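Glyco_hydro_cc domain-containing protein (Blastomyces gilchristii, PDB 6UB0) hydrolyses beta-1,3-glucans as a curdlan-specific exo-beta-1,3-glucanase of glycoside hydrolase family GH128, subgroup III. Local coordinates at residues Ala59-Ile63 with Tyr100-Ala104; Lys135-Leu139 with Gly168-Val172; Val150-Lys154 with Glu192-Leu197. All blocks are in the same frame, centred on the assembly; numbering follows the deposited sequence.

All three contacts lie in one TIM barrel: contacts 1 and 3 in its outer layer, contact 2 where strands of its inner sheet begin. Contact 1 sets helix 52-64 against the loop that enters strand 105-111, and contact 3 sets helix 150-166 against helix 183-199; both have a buried apolar side under a salt bridge toward the surface, where Glu60, Arg103 and Glu192 are exposed. Contact 2, with no exposed residue among those that touch, uses backbone bonding and aliphatic packing without a charged pair; helix 150-166 follows its strand 138-146. Contacts 1 and 2 touch, Ala101 CB to Lys135 CD at 3.4 Å. Contacts 1 and 3 lie on opposite sides of the chain's centre, their own centres about 32 Å apart.

Contact 1: Ala59-Ile63 with Tyr100-Ala104; sequences AEAGI and YAARA
Helix 52-64 packs here against the loop that leads into strand 105-111, on the outer layer of the TIM barrel, through an apolar patch roofed by a salt bridge. Ala59 and Ile63, one turn apart on the helix, both direct their side chains at the loop. The methyl of Ala59 sits over one face of the Tyr100 ring in a CH-pi contact, CB lying 3.6 Å from the ring centroid and 16° off the normal. Ile63 meets the same ring obliquely, its CD1 3.6 Å from Tyr100 CD1. With CG1 beside the backbone N (chi1 -71°), the longer branch of Ile63 runs to the tyrosine, and its CD1 also lies over one face of the Arg103 guanidinium. Farther in, Ile63 CG1 reaches Ala104 CB at 4.4 Å. Tyr100 and Ala104 in turn rest on Leu70 of strand 69-71, which ties the loop to the barrel wall.

On the exposed side Arg103 bends at chi3 and brings its two terminal nitrogens to the carboxylate of Glu60. One bond, from Arg103 NH2 to Glu60 OE2, is weak at 3.4 Å. The firmer one runs from Arg103 NH1 to Glu60 OE1, 3.2 Å long and nearly straight at 177°; the oxygen lies in the guanidinium plane, while the nitrogen meets it on its syn side but tilted out of the carboxylate plane.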
# COMPACT_ATOMS: atom_id res chain seq x y z
N ALA A 59 -0.22 -11.95 12.46
CA ALA A 59 -0.84 -12.60 11.28
C ALA A 59 -1.99 -13.53 11.75
O ALA A 59 -3.07 -13.61 11.09
CB ALA A 59 0.21 -13.34 10.47
N GLU A 60 -1.80 -14.20 12.89
CA GLU A 60 -2.84 -15.13 13.43
C GLU A 60 -4.13 -14.37 13.74
O GLU A 60 -5.16 -14.84 13.26
CB GLU A 60 -2.33 -15.90 14.65
CG GLU A 60 -1.65 -17.28 14.43
CD GLU A 60 -1.98 -18.26 13.23
OE1 GLU A 60 -3.16 -18.39 12.89
OE2 GLU A 60 -1.05 -19.00 12.74
N ALA A 61 -4.11 -13.29 14.55
CA ALA A 61 -5.31 -12.51 14.97
C ALA A 61 -6.09 -12.04 13.73
O ALA A 61 -7.36 -12.12 13.74
CB ALA A 61 -4.92 -11.34 15.83
N GLY A 62 -5.34 -11.55 12.74
CA GLY A 62 -5.88 -10.85 11.56
C GLY A 62 -6.58 -11.81 10.63
O GLY A 62 -7.71 -11.48 10.19
N ILE A 63 -5.91 -12.93 10.33
CA ILE A 63 -6.51 -14.06 9.57
C ILE A 63 -7.74 -14.51 10.37
O ILE A 63 -8.80 -14.59 9.76
CB ILE A 63 -5.51 -15.20 9.33
CG1 ILE A 63 -4.45 -14.80 8.31
CG2 ILE A 63 -6.22 -16.49 8.90
CD1 ILE A 63 -3.18 -15.60 8.41
N TYR A 100 1.97 -17.94 5.45
CA TYR A 100 0.53 -17.57 5.44
C TYR A 100 -0.05 -17.60 4.03
O TYR A 100 -1.16 -17.13 3.84
CB TYR A 100 0.36 -16.20 6.10
CG TYR A 100 0.93 -16.21 7.48
CD1 TYR A 100 0.20 -16.74 8.52
CD2 TYR A 100 2.24 -15.79 7.73
CE1 TYR A 100 0.71 -16.80 9.79
CE2 TYR A 100 2.78 -15.90 8.99
CZ TYR A 100 2.01 -16.42 10.02
OH TYR A 100 2.49 -16.51 11.28
N ALA A 101 0.69 -18.13 3.07
CA ALA A 101 0.29 -18.14 1.64
C ALA A 101 -1.05 -18.85 1.46
O ALA A 101 -1.82 -18.42 0.59
CB ALA A 101 1.35 -18.81 0.81
N ALA A 102 -1.31 -19.90 2.23
CA ALA A 102 -2.51 -20.75 2.07
C ALA A 102 -3.74 -19.99 2.59
O ALA A 102 -4.83 -20.19 2.04
CB ALA A 102 -2.30 -22.09 2.76
N ARG A 103 -3.55 -19.07 3.53
CA ARG A 103 -4.66 -18.42 4.27
C ARG A 103 -4.81 -16.94 3.90
O ARG A 103 -5.81 -16.33 4.25
CB ARG A 103 -4.45 -18.71 5.76
CG ARG A 103 -4.85 -20.14 6.11
CD ARG A 103 -4.40 -20.70 7.46
NE ARG A 103 -3.06 -20.34 7.93
CZ ARG A 103 -2.78 -19.85 9.13
NH1 ARG A 103 -3.75 -19.62 10.00
NH2 ARG A 103 -1.52 -19.52 9.43
N ALA A 104 -3.91 -16.37 3.12
CA ALA A 104 -3.98 -14.93 2.82
C ALA A 104 -3.17 -14.63 1.57
O ALA A 104 -2.19 -15.40 1.26
CB ALA A 104 -3.49 -14.18 4.04

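Contact 2: Lys135-Leu139 with Gly168-Val172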
# COMPACT_ATOMS: atom_id res chain seq x y z
N LYS A 135 6.41 -16.19 -2.04
CA LYS A 135 4.97 -16.38 -2.38
C LYS A 135 4.26 -15.01 -2.33
O LYS A 135 3.90 -14.57 -1.24
CB LYS A 135 4.32 -17.39 -1.42
CG LYS A 135 4.75 -18.83 -1.69
CD LYS A 135 4.19 -19.85 -0.73
CE LYS A 135 4.69 -21.25 -0.98
NZ LYS A 135 5.27 -21.79 0.26
N ILE A 136 4.11 -14.39 -3.50
CA ILE A 136 3.69 -12.97 -3.66
C ILE A 136 2.49 -12.94 -4.60
O ILE A 136 2.66 -13.29 -5.78
CB ILE A 136 4.83 -12.07 -4.20
CG1 ILE A 136 6.08 -12.11 -3.32
CG2 ILE A 136 4.33 -10.64 -4.36
CD1 ILE A 136 7.35 -11.68 -4.02
N ASP A 137 1.36 -12.47 -4.08
CA ASP A 137 0.07 -12.32 -4.81
C ASP A 137 0.02 -10.94 -5.43
O ASP A 137 -0.70 -10.81 -6.40
CB ASP A 137 -1.15 -12.53 -3.91
CG ASP A 137 -1.25 -13.96 -3.43
OD1 ASP A 137 -1.64 -14.78 -4.24
OD2 ASP A 137 -0.83 -14.25 -2.29
N PHE A 138 0.72 -9.94 -4.88
CA PHE A 138 0.63 -8.55 -5.41
C PHE A 138 1.84 -7.73 -4.95
O PHE A 138 2.37 -8.04 -3.90
CB PHE A 138 -0.72 -7.93 -5.02
CG PHE A 138 -0.90 -7.71 -3.54
CD1 PHE A 138 -0.50 -6.52 -2.95
CD2 PHE A 138 -1.50 -8.67 -2.74
CE1 PHE A 138 -0.67 -6.32 -1.59
CE2 PHE A 138 -1.66 -8.48 -1.37
CZ PHE A 138 -1.26 -7.29 -0.80
N LEU A 139 2.34 -6.85 -5.80
CA LEU A 139 3.38 -5.84 -5.45
C LEU A 139 2.70 -4.68 -4.73
O LEU A 139 1.65 -4.29 -5.16
CB LEU A 139 4.09 -5.29 -6.69
CG LEU A 139 4.78 -6.29 -7.61
CD1 LEU A 139 5.69 -5.57 -8.61
CD2 LEU A 139 5.61 -7.29 -6.81
N GLY A 168 5.80 -12.82 -12.75
CA GLY A 168 4.58 -13.66 -12.59
C GLY A 168 3.66 -13.27 -11.42
O GLY A 168 2.89 -14.13 -10.91
N ILE A 169 3.71 -12.01 -11.02
CA ILE A 169 2.85 -11.40 -9.96
C ILE A 169 1.87 -10.49 -10.70
O ILE A 169 2.34 -9.56 -11.33
CB ILE A 169 3.73 -10.64 -8.94
CG1 ILE A 169 4.99 -11.47 -8.63
CG2 ILE A 169 2.93 -10.28 -7.70
CD1 ILE A 169 5.75 -11.10 -7.38
N GLY A 170 0.59 -10.85 -10.71
CA GLY A 170 -0.39 -10.37 -11.71
C GLY A 170 -1.04 -9.04 -11.39
O GLY A 170 -1.82 -8.56 -12.25
N THR A 171 -0.76 -8.45 -10.22
CA THR A 171 -1.37 -7.14 -9.85
C THR A 171 -0.46 -6.37 -8.89
O THR A 171 0.47 -6.99 -8.34
CB THR A 171 -2.77 -7.33 -9.26
OG1 THR A 171 -3.48 -6.10 -9.39
CG2 THR A 171 -2.72 -7.80 -7.83
N VAL A 172 -0.72 -5.07 -8.73
CA VAL A 172 -0.07 -4.22 -7.70
C VAL A 172 -1.13 -3.55 -6.82
O VAL A 172 -2.17 -3.10 -7.35
CB VAL A 172 0.92 -3.17 -8.25
CG1 VAL A 172 1.79 -3.72 -9.39
CG2 VAL A 172 0.28 -1.86 -8.69
O HOH W 1 -0.32 -12.80 -8.99
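Leu139 and Val172 form a parallel beta bridge, with CA atoms 4.4 Å apart, at the start of both strands of a beta-alpha-beta crossover of the TIM barrel: strand 138-146, helix 150-166 and strand 172-180. Leu139 N donates to Thr171 O (3.2 Å, 156°). Two CA-H...O contacts accompany it: the Phe138 CA-H points to the same Thr171 O, and the Val172 CA-H to Leu139 O at 3.1 Å. Ahead of the bridge the chains are farther apart, and a water accepts from Gly170 N at 2.8 Å while donating to Asp137 O.

The side chain of Ile169 points at the 135-139 chain. Its CG1 lies beside the backbone N (chi1 -42°), which sends CD1 to Ile136, where it packs tightly against both CB and CG2 at 3.4 Å. The same CD1 touches Leu139 CD2 at 3.9 Å, the leucine crossing it at about a right angle. Ile169 CG2 turns to the backbone N of Phe138 and also touches Ile136 CG2. Leu127 of helix 119-130 covers both isoleucines from outside. On the other side of the strands Thr171 CG2 lies against Phe138 CB at 3.5 Å, while Thr171 OG1 bonds to Gly202 O and the phenylalanine ring stacks on Trp173.

Gly168, the C-prime residue of a Schellman motif, ends helix 150-166, and residues 169-171 lead on into strand 172-180. The join thus rests on one N-H...O bond, a bridging water and aliphatic branches, with no charged pair between the two segments.

Contact 3: Val150-Lys154 with Glu192-Leu197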
# COMPACT_ATOMS: atom_id res chain seq x y z
N VAL A 150 1.93 14.33 -12.77
CA VAL A 150 0.90 13.26 -12.89
C VAL A 150 1.36 12.19 -13.87
O VAL A 150 1.09 11.00 -13.63
CB VAL A 150 -0.44 13.82 -13.38
CG1 VAL A 150 -1.43 12.68 -13.62
CG2 VAL A 150 -1.01 14.87 -12.44
N ASP A 151 1.94 12.59 -15.00
CA ASP A 151 2.36 11.58 -16.00
C ASP A 151 3.25 10.54 -15.28
O ASP A 151 3.24 9.28 -15.50
CB ASP A 151 3.11 12.23 -17.16
CG ASP A 151 2.46 13.56 -17.50
OD1 ASP A 151 1.37 13.49 -18.08
OD2 ASP A 151 3.01 14.62 -17.08
N ASP A 152 4.28 11.11 -14.57
CA ASP A 152 5.34 10.30 -13.93
C ASP A 152 4.63 9.30 -13.01
O ASP A 152 5.04 8.11 -12.98
CB ASP A 152 6.38 11.16 -13.23
CG ASP A 152 7.34 10.38 -12.37
OD1 ASP A 152 8.09 9.54 -12.92
OD2 ASP A 152 7.35 10.63 -11.14
N PHE A 153 3.58 9.74 -12.32
CA PHE A 153 2.74 8.85 -11.48
C PHE A 153 2.41 7.59 -12.31
O PHE A 153 2.82 6.49 -11.95
CB PHE A 153 1.51 9.55 -10.90
CG PHE A 153 0.60 8.60 -10.17
CD1 PHE A 153 0.93 8.11 -8.90
CD2 PHE A 153 -0.54 8.10 -10.78
CE1 PHE A 153 0.10 7.20 -8.25
CE2 PHE A 153 -1.36 7.18 -10.13
CZ PHE A 153 -1.04 6.75 -8.86
N LYS A 154 1.78 7.78 -13.46
CA LYS A 154 1.15 6.70 -14.27
C LYS A 154 2.21 5.77 -14.85
O LYS A 154 1.93 4.57 -14.98
CB LYS A 154 0.30 7.37 -15.35
CG LYS A 154 -0.75 8.32 -14.79
CD LYS A 154 -1.56 9.05 -15.85
CE LYS A 154 -2.83 8.33 -16.22
NZ LYS A 154 -3.74 9.18 -17.01
N GLU A 192 -7.68 13.28 -11.92
CA GLU A 192 -6.99 12.61 -13.06
C GLU A 192 -6.70 11.14 -12.70
O GLU A 192 -7.06 10.23 -13.50
CB GLU A 192 -5.73 13.42 -13.38
CG GLU A 192 -4.80 12.83 -14.43
CD GLU A 192 -5.31 12.75 -15.86
OE1 GLU A 192 -6.08 13.65 -16.26
OE2 GLU A 192 -4.91 11.81 -16.56
N VAL A 193 -6.12 10.88 -11.53
CA VAL A 193 -5.57 9.53 -11.19
C VAL A 193 -6.68 8.58 -10.68
O VAL A 193 -6.64 7.37 -11.00
CB VAL A 193 -4.38 9.68 -10.23
CG1 VAL A 193 -3.41 10.74 -10.75
CG2 VAL A 193 -4.78 10.00 -8.79
N LEU A 194 -7.69 9.06 -9.95
CA LEU A 194 -8.67 8.10 -9.35
C LEU A 194 -9.41 7.29 -10.43
O LEU A 194 -9.52 6.06 -10.34
CB LEU A 194 -9.63 8.83 -8.41
CG LEU A 194 -9.06 9.22 -7.04
CD1 LEU A 194 -10.11 9.81 -6.11
CD2 LEU A 194 -8.38 8.02 -6.37
N PRO A 195 -9.95 7.92 -11.49
CA PRO A 195 -10.58 7.15 -12.57
C PRO A 195 -9.58 6.17 -13.23
O PRO A 195 -9.91 5.02 -13.43
CB PRO A 195 -11.07 8.22 -13.55
CG PRO A 195 -11.01 9.54 -12.81
CD PRO A 195 -9.95 9.37 -11.74
N TRP A 196 -8.36 6.64 -13.48
CA TRP A 196 -7.28 5.88 -14.16
C TRP A 196 -6.93 4.64 -13.33
O TRP A 196 -6.86 3.47 -13.88
CB TRP A 196 -6.07 6.81 -14.36
CG TRP A 196 -4.99 6.18 -15.16
CD1 TRP A 196 -4.95 6.09 -16.52
CD2 TRP A 196 -3.82 5.50 -14.67
NE1 TRP A 196 -3.84 5.39 -16.91
CE2 TRP A 196 -3.12 5.03 -15.80
CE3 TRP A 196 -3.29 5.25 -13.40
CZ2 TRP A 196 -1.92 4.33 -15.70
CZ3 TRP A 196 -2.12 4.54 -13.30
CH2 TRP A 196 -1.44 4.09 -14.44
N LEU A 197 -6.76 4.86 -12.02
CA LEU A 197 -6.47 3.75 -11.07
C LEU A 197 -7.68 2.81 -11.09
O LEU A 197 -7.47 1.58 -11.11
CB LEU A 197 -6.15 4.32 -9.68
CG LEU A 197 -4.84 5.10 -9.60
CD1 LEU A 197 -4.79 6.03 -8.40
CD2 LEU A 197 -3.66 4.13 -9.56
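Lys154 lies across the Trp196 indole and ends at Glu192, so that one lysine chain serves two residues of the facing helix. The firm contact is the salt bridge of its NZ with Glu192 OE2 at 2.9 Å, in which the nitrogen approaches the oxygen nearly along its C-O bond. The same NZ is placed for a cation-pi contact, 3.8 Å from the centroid of the five-membered ring of Trp196 and 29° off the normal, although the exact fit of the lysine end over the ring is doubtful. Nearer the backbone, Lys154 CB passes 3.8 Å from Trp196 CZ2. With a carboxylate on hand and an aromatic face close by, the positive charge of the ammonium would probably be stabilised.

Beneath this polar layer the contact is apolar. Val150 CG1 rests on the aliphatic CG of Glu192 at 3.5 Å and also touches Val193 CG1. Phe153 CD2 meets that same valine methyl at 3.9 Å, the two side chains crossing at about a right angle, and Leu197 CD2 comes to the edge of the phenylalanine ring, 3.8 Å from CZ. These are neighbouring helices of the TIM-barrel outer layer, and the axes of segments 150-154 and 192-197 approach to 11.1 Å at 19°.

Farther in, Phe177 of strand 172-180 supports Val193 and Leu197, and Tyr206 of strand 203-208 also lies against Leu197. The Phe153 ring meets Trp143 with planes at about 75°. On the same helix Asp152 OD2 accepts from Trp143 NE1, while Val157 and Ser158, farther along helix 150-166, pack against the Trp196 side chain.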